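Local structure of sortase B (Listeria monocytogenes serovar 1/2a, 5JCV) at residues F122-T127 / R176-G181; F113-T118 / Q145-S150. The protein is a membrane-bound class B sortase, a transpeptidase that cleaves the C-terminal sorting signal of surface proteins and joins them covalently to the cell wall through a thioester intermediate. All coordinates share one frame; numbering follows the deposited sequence.

Contact 1 (F122-T127 / R176-G181)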
loop_
_atom_site.group_PDB
_atom_site.type_symbol
_atom_site.label_atom_id
_atom_site.label_comp_id
_atom_site.label_asym_id
_atom_site.label_seq_id
_atom_site.Cartn_x
_atom_site.Cartn_y
_atom_site.Cartn_z
ATOM N N PHE A 122 26.796 0.394 16.358
ATOM C CA PHE A 122 25.521 0.563 15.654
ATOM C C PHE A 122 25.724 1.186 14.263
ATOM O O PHE A 122 24.828 1.791 13.693
ATOM C CB PHE A 122 24.547 1.436 16.495
ATOM C CG PHE A 122 23.938 0.740 17.712
ATOM C CD1 PHE A 122 24.040 -0.638 17.926
ATOM C CD2 PHE A 122 23.235 1.492 18.644
ATOM C CE1 PHE A 122 23.457 -1.243 19.045
ATOM C CE2 PHE A 122 22.659 0.896 19.757
ATOM C CZ PHE A 122 22.761 -0.477 19.949
ATOM N N TYR A 123 26.919 1.032 13.726
ATOM C CA TYR A 123 27.231 1.490 12.405
ATOM C C TYR A 123 26.149 1.058 11.373
ATOM O O TYR A 123 25.755 1.818 10.475
ATOM C CB TYR A 123 28.588 0.914 12.051
ATOM C CG TYR A 123 29.094 1.377 10.740
ATOM C CD1 TYR A 123 29.748 2.608 10.629
ATOM C CD2 TYR A 123 28.912 0.615 9.587
ATOM C CE1 TYR A 123 30.224 3.066 9.418
ATOM C CE2 TYR A 123 29.387 1.073 8.365
ATOM C CZ TYR A 123 30.048 2.300 8.300
ATOM O OH TYR A 123 30.534 2.783 7.117
ATOM N N TYR A 124 25.650 -0.162 11.530
ATOM C CA TYR A 124 24.671 -0.744 10.623
ATOM C C TYR A 124 23.386 0.057 10.446
ATOM O O TYR A 124 22.632 -0.208 9.495
ATOM C CB TYR A 124 24.294 -2.163 11.097
ATOM C CG TYR A 124 23.278 -2.232 12.218
ATOM C CD1 TYR A 124 21.932 -2.322 11.932
ATOM C CD2 TYR A 124 23.657 -2.208 13.547
ATOM C CE1 TYR A 124 20.987 -2.412 12.930
ATOM C CE2 TYR A 124 22.716 -2.310 14.567
ATOM C CZ TYR A 124 21.378 -2.400 14.247
ATOM O OH TYR A 124 20.381 -2.477 15.201
ATOM N N ILE A 125 23.099 1.012 11.336
ATOM C CA ILE A 125 21.832 1.737 11.212
ATOM C C ILE A 125 21.916 2.946 10.265
ATOM O O ILE A 125 20.962 3.740 10.204
ATOM C CB ILE A 125 21.288 2.229 12.563
ATOM C CG1 ILE A 125 22.066 3.473 13.060
ATOM C CG2 ILE A 125 21.280 1.100 13.555
ATOM C CD1 ILE A 125 21.488 4.153 14.290
ATOM N N GLU A 126 23.050 3.129 9.587
ATOM C CA GLU A 126 23.166 4.188 8.586
ATOM C C GLU A 126 22.185 3.968 7.450
ATOM O O GLU A 126 22.076 2.846 6.894
ATOM C CB GLU A 126 24.572 4.236 8.036
ATOM C CG GLU A 126 24.840 5.459 7.190
ATOM C CD GLU A 126 26.319 5.662 6.970
ATOM O OE1 GLU A 126 27.102 5.253 7.860
ATOM O OE2 GLU A 126 26.686 6.221 5.912
ATOM N N THR A 127 21.430 5.021 7.138
ATOM C CA THR A 127 20.559 5.037 5.963
ATOM C C THR A 127 20.973 5.997 4.837
ATOM O O THR A 127 20.404 5.928 3.748
ATOM C CB THR A 127 19.092 5.314 6.348
ATOM O OG1 THR A 127 18.982 6.558 7.056
ATOM C CG2 THR A 127 18.575 4.185 7.225
ATOM N N ARG A 176 21.526 -6.360 20.395
ATOM C CA ARG A 176 20.565 -6.548 19.329
ATOM C C ARG A 176 21.012 -7.675 18.410
ATOM O O ARG A 176 22.197 -7.929 18.263
ATOM C CB ARG A 176 20.457 -5.300 18.498
ATOM C CG ARG A 176 19.998 -4.095 19.298
ATOM C CD ARG A 176 20.021 -2.910 18.354
ATOM N NE ARG A 176 19.486 -1.721 18.991
ATOM C CZ ARG A 176 19.314 -0.558 18.373
ATOM N NH1 ARG A 176 19.639 -0.406 17.088
ATOM N NH2 ARG A 176 18.827 0.457 19.063
HETATM N N MSE A 177 20.037 -8.334 17.805
HETATM C CA MSE A 177 20.276 -9.319 16.773
HETATM C C MSE A 177 19.978 -8.650 15.445
HETATM O O MSE A 177 19.027 -7.895 15.316
HETATM C CB MSE A 177 19.369 -10.503 17.098
HETATM C CG MSE A 177 19.537 -11.594 16.081
HETATM SE SE MSE A 177 21.280 -12.433 16.428
HETATM C CE MSE A 177 21.575 -12.898 14.577
ATOM N N VAL A 178 20.814 -8.897 14.455
ATOM C CA VAL A 178 20.707 -8.194 13.179
ATOM C C VAL A 178 20.866 -9.180 12.037
ATOM O O VAL A 178 21.767 -9.987 12.053
ATOM C CB VAL A 178 21.776 -7.107 13.022
ATOM C CG1 VAL A 178 21.612 -6.420 11.664
ATOM C CG2 VAL A 178 21.669 -6.092 14.133
ATOM N N ILE A 179 19.989 -9.081 11.058
ATOM C CA ILE A 179 20.050 -9.886 9.841
ATOM C C ILE A 179 19.993 -8.893 8.708
ATOM O O ILE A 179 19.154 -7.998 8.724
ATOM C CB ILE A 179 18.799 -10.779 9.738
ATOM C CG1 ILE A 179 18.721 -11.664 10.971
ATOM C CG2 ILE A 179 18.785 -11.626 8.491
ATOM C CD1 ILE A 179 19.859 -12.634 11.079
ATOM N N GLN A 180 20.909 -9.010 7.764
ATOM C CA GLN A 180 20.871 -8.188 6.588
ATOM C C GLN A 180 20.864 -8.989 5.263
ATOM O O GLN A 180 21.557 -10.000 5.110
ATOM C CB GLN A 180 22.038 -7.243 6.635
ATOM C CG GLN A 180 22.009 -6.367 7.855
ATOM C CD GLN A 180 23.144 -5.409 7.834
ATOM O OE1 GLN A 180 24.285 -5.828 7.969
ATOM N NE2 GLN A 180 22.851 -4.113 7.624
ATOM N N GLY A 181 20.038 -8.545 4.330
ATOM C CA GLY A 181 19.842 -9.288 3.123
ATOM C C GLY A 181 19.786 -8.387 1.902
ATOM O O GLY A 181 19.443 -7.216 2.013
#
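The guanidinium of Arg176 lies flat on one face of the Phe122 ring, its plane 17° from that of the ring and the two centres 4.1 Å apart, a stacked cation-pi pair. The overlap is displaced toward the rim: Phe122 CZ sits closest, 3.6 Å from Arg176 NE. At the edge of the same guanidinium, almost in its plane, comes the hydroxyl of Tyr124. Arg176 NH1 donates to Tyr124 OH over 2.9 Å with a nearly straight N-H...O angle of 163°, and the two flat groups are turned 78° against each other. The Tyr124 ring is itself sandwiched. Val178 CG2 stands over one face, 3.9 Å from the ring centroid in a CH-pi contact, while CG2 of its own neighbour Ile125 covers the centre of the opposite face. The Arg176 chain, extended from CG to NE, carries the guanidinium from the strand out to Phe122 and Tyr124. Tyr124 OH is also hydrogen-bonded to Ser164 OG, so the arginine and strand 160-165 together fix the phenol end. A short 3-10 turn is thus laid over strand 176-182 of the sortase beta-barrel. Arg176 lies where sortases carry the arginine of their active site, on the strand after the TLxTC-type cysteine motif, so this is probably a wall of the active-site region.

Contact 2 (F113-T118 / Q145-S150)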
loop_
_atom_site.group_PDB
_atom_site.type_symbol
_atom_site.label_atom_id
_atom_site.label_comp_id
_atom_site.label_asym_id
_atom_site.label_seq_id
_atom_site.Cartn_x
_atom_site.Cartn_y
_atom_site.Cartn_z
ATOM N N PHE A 113 22.849 -12.128 3.587
ATOM C CA PHE A 113 24.291 -12.144 3.410
ATOM C C PHE A 113 25.113 -11.816 4.681
ATOM O O PHE A 113 26.323 -12.060 4.704
ATOM C CB PHE A 113 24.670 -11.201 2.287
ATOM C CG PHE A 113 24.540 -9.742 2.638
ATOM C CD1 PHE A 113 25.605 -9.053 3.184
ATOM C CD2 PHE A 113 23.376 -9.054 2.376
ATOM C CE1 PHE A 113 25.488 -7.718 3.505
ATOM C CE2 PHE A 113 23.262 -7.718 2.686
ATOM C CZ PHE A 113 24.317 -7.054 3.254
ATOM N N ALA A 114 24.470 -11.298 5.731
ATOM C CA ALA A 114 25.163 -10.979 7.004
ATOM C C ALA A 114 24.263 -11.181 8.195
ATOM O O ALA A 114 23.101 -10.791 8.201
ATOM C CB ALA A 114 25.669 -9.540 7.009
ATOM N N VAL A 115 24.845 -11.748 9.227
ATOM C CA VAL A 115 24.145 -12.100 10.473
ATOM C C VAL A 115 25.090 -11.780 11.647
ATOM O O VAL A 115 26.217 -12.234 11.651
ATOM C CB VAL A 115 23.831 -13.601 10.452
ATOM C CG1 VAL A 115 23.382 -14.099 11.799
ATOM C CG2 VAL A 115 22.829 -13.933 9.361
ATOM N N TYR A 116 24.651 -10.997 12.628
ATOM C CA TYR A 116 25.487 -10.766 13.823
ATOM C C TYR A 116 24.672 -10.216 14.963
ATOM O O TYR A 116 23.531 -9.765 14.770
ATOM C CB TYR A 116 26.649 -9.800 13.519
ATOM C CG TYR A 116 26.244 -8.574 12.746
ATOM C CD1 TYR A 116 25.855 -7.426 13.404
ATOM C CD2 TYR A 116 26.208 -8.580 11.332
ATOM C CE1 TYR A 116 25.470 -6.290 12.692
ATOM C CE2 TYR A 116 25.812 -7.468 10.614
ATOM C CZ TYR A 116 25.434 -6.331 11.313
ATOM O OH TYR A 116 25.056 -5.226 10.646
ATOM N N GLU A 117 25.264 -10.264 16.147
ATOM C CA GLU A 117 24.753 -9.559 17.312
ATOM C C GLU A 117 25.635 -8.373 17.477
ATOM O O GLU A 117 26.845 -8.428 17.177
ATOM C CB GLU A 117 24.915 -10.367 18.589
ATOM C CG GLU A 117 24.017 -11.571 18.696
ATOM C CD GLU A 117 24.369 -12.432 19.910
ATOM O OE1 GLU A 117 25.435 -13.137 19.900
ATOM O OE2 GLU A 117 23.554 -12.395 20.851
ATOM N N THR A 118 25.071 -7.337 18.065
ATOM C CA THR A 118 25.868 -6.176 18.399
ATOM C C THR A 118 25.264 -5.446 19.587
ATOM O O THR A 118 24.033 -5.253 19.643
ATOM C CB THR A 118 25.886 -5.210 17.217
ATOM O OG1 THR A 118 26.693 -4.069 17.549
ATOM C CG2 THR A 118 24.446 -4.783 16.877
ATOM N N GLN A 145 31.643 -7.786 10.122
ATOM C CA GLN A 145 30.913 -8.030 11.376
ATOM C C GLN A 145 30.152 -9.383 11.405
ATOM O O GLN A 145 29.849 -9.925 12.471
ATOM C CB GLN A 145 29.952 -6.879 11.617
ATOM C CG GLN A 145 29.775 -6.494 13.068
ATOM C CD GLN A 145 29.074 -5.151 13.244
ATOM O OE1 GLN A 145 28.946 -4.353 12.296
ATOM N NE2 GLN A 145 28.595 -4.901 14.467
ATOM N N SER A 146 29.851 -9.945 10.240
ATOM C CA SER A 146 29.100 -11.202 10.175
ATOM C C SER A 146 29.800 -12.374 10.859
ATOM O O SER A 146 31.019 -12.496 10.809
ATOM C CB SER A 146 28.813 -11.586 8.707
ATOM O OG SER A 146 27.853 -12.637 8.636
ATOM N N VAL A 147 29.019 -13.261 11.470
ATOM C CA VAL A 147 29.579 -14.453 12.100
ATOM C C VAL A 147 29.871 -15.534 11.072
ATOM O O VAL A 147 30.428 -16.571 11.422
ATOM C CB VAL A 147 28.628 -15.046 13.163
ATOM C CG1 VAL A 147 28.588 -14.149 14.379
ATOM C CG2 VAL A 147 27.213 -15.255 12.597
ATOM N N TYR A 148 29.450 -15.323 9.823
ATOM C CA TYR A 148 29.730 -16.267 8.751
ATOM C C TYR A 148 30.293 -15.484 7.613
ATOM O O TYR A 148 30.026 -14.278 7.502
ATOM C CB TYR A 148 28.473 -16.951 8.214
ATOM C CG TYR A 148 27.556 -17.512 9.252
ATOM C CD1 TYR A 148 27.950 -18.566 10.087
ATOM C CD2 TYR A 148 26.268 -16.992 9.403
ATOM C CE1 TYR A 148 27.088 -19.071 11.067
ATOM C CE2 TYR A 148 25.398 -17.494 10.362
ATOM C CZ TYR A 148 25.807 -18.517 11.195
ATOM O OH TYR A 148 24.897 -18.977 12.110
ATOM N N THR A 149 31.063 -16.177 6.773
ATOM C CA THR A 149 31.434 -15.663 5.462
ATOM C C THR A 149 30.366 -16.166 4.548
ATOM O O THR A 149 30.023 -17.337 4.594
ATOM C CB THR A 149 32.784 -16.194 4.965
ATOM O OG1 THR A 149 33.655 -16.372 6.085
ATOM C CG2 THR A 149 33.415 -15.207 3.968
ATOM N N SER A 150 29.847 -15.282 3.718
ATOM C CA SER A 150 28.684 -15.579 2.907
ATOM C C SER A 150 29.085 -15.934 1.475
ATOM O O SER A 150 29.930 -15.266 0.876
ATOM C CB SER A 150 27.773 -14.343 2.888
ATOM O OG SER A 150 26.546 -14.597 2.227
#
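Ser146 OG accepts the backbone N-H of Val115 over 3.2 Å at an N-H...O angle of 168°, and Val115 O, the other backbone polar atom of the same residue, takes the N-H of Val147 at 3.0 Å. Both polar backbone atoms of Val115 are thus engaged by the loop. The serine hydroxyl also gives its proton to Tyr148 O, 2.9 Å from Ser146 OG, meeting a lone pair in the carbonyl plane; with OG anti to the backbone N (chi1 -168°), the hydroxyl bridges strand and turn. Ser146 CA adds a CA-H...O contact to Val115 O.

The N-H and C=O of Val115 point away from strand 176-182, with which Ala114 and Tyr116 pair; Phe113 and Ala114 both face Gln180 in a classic beta bulge. The segment 145-150, at and beyond the end of helix 132-145, runs beside the end of this strand of the sortase barrel without becoming a regular strand itself.

Farther out, the Gln145 amide stacks on one face of the Tyr116 ring, planes 17° apart, with Gln145 CD 3.8 Å from Tyr116 CE1 and offset toward the rim. Gln145 CB makes a CH-pi contact over the same ring, whose hydroxyl is hydrogen-bonded to Gln180. On the other flank Val147 CG2 lies 4.1 Å from Val115 CG1 and also over the centre of the Tyr148 ring, whose CE2 touches Val115 CB. Ser150 CB closes up on Phe113 O at 3.3 Å.

The centres of the two contacts are about 10 Å apart, on the same side of the chain's centre, and they meet across neighbouring antiparallel strands 107-118 and 176-182. Along the chain their segments alternate: 113-118, 122-127, 145-150, then 176-181. The connection between strands 107-118 and 160-165 therefore touches the sheet twice, before helix 132-145 in contact 1 and at its far end in contact 2, so it meets the barrel on both sides of the helix. The contacts join directly through a probable hydrogen bond between Arg176 N and Thr118 O and through packing of Tyr124 CB on Tyr116 OH. All four segments belong to the sortase domain, crystallised without the transmembrane part.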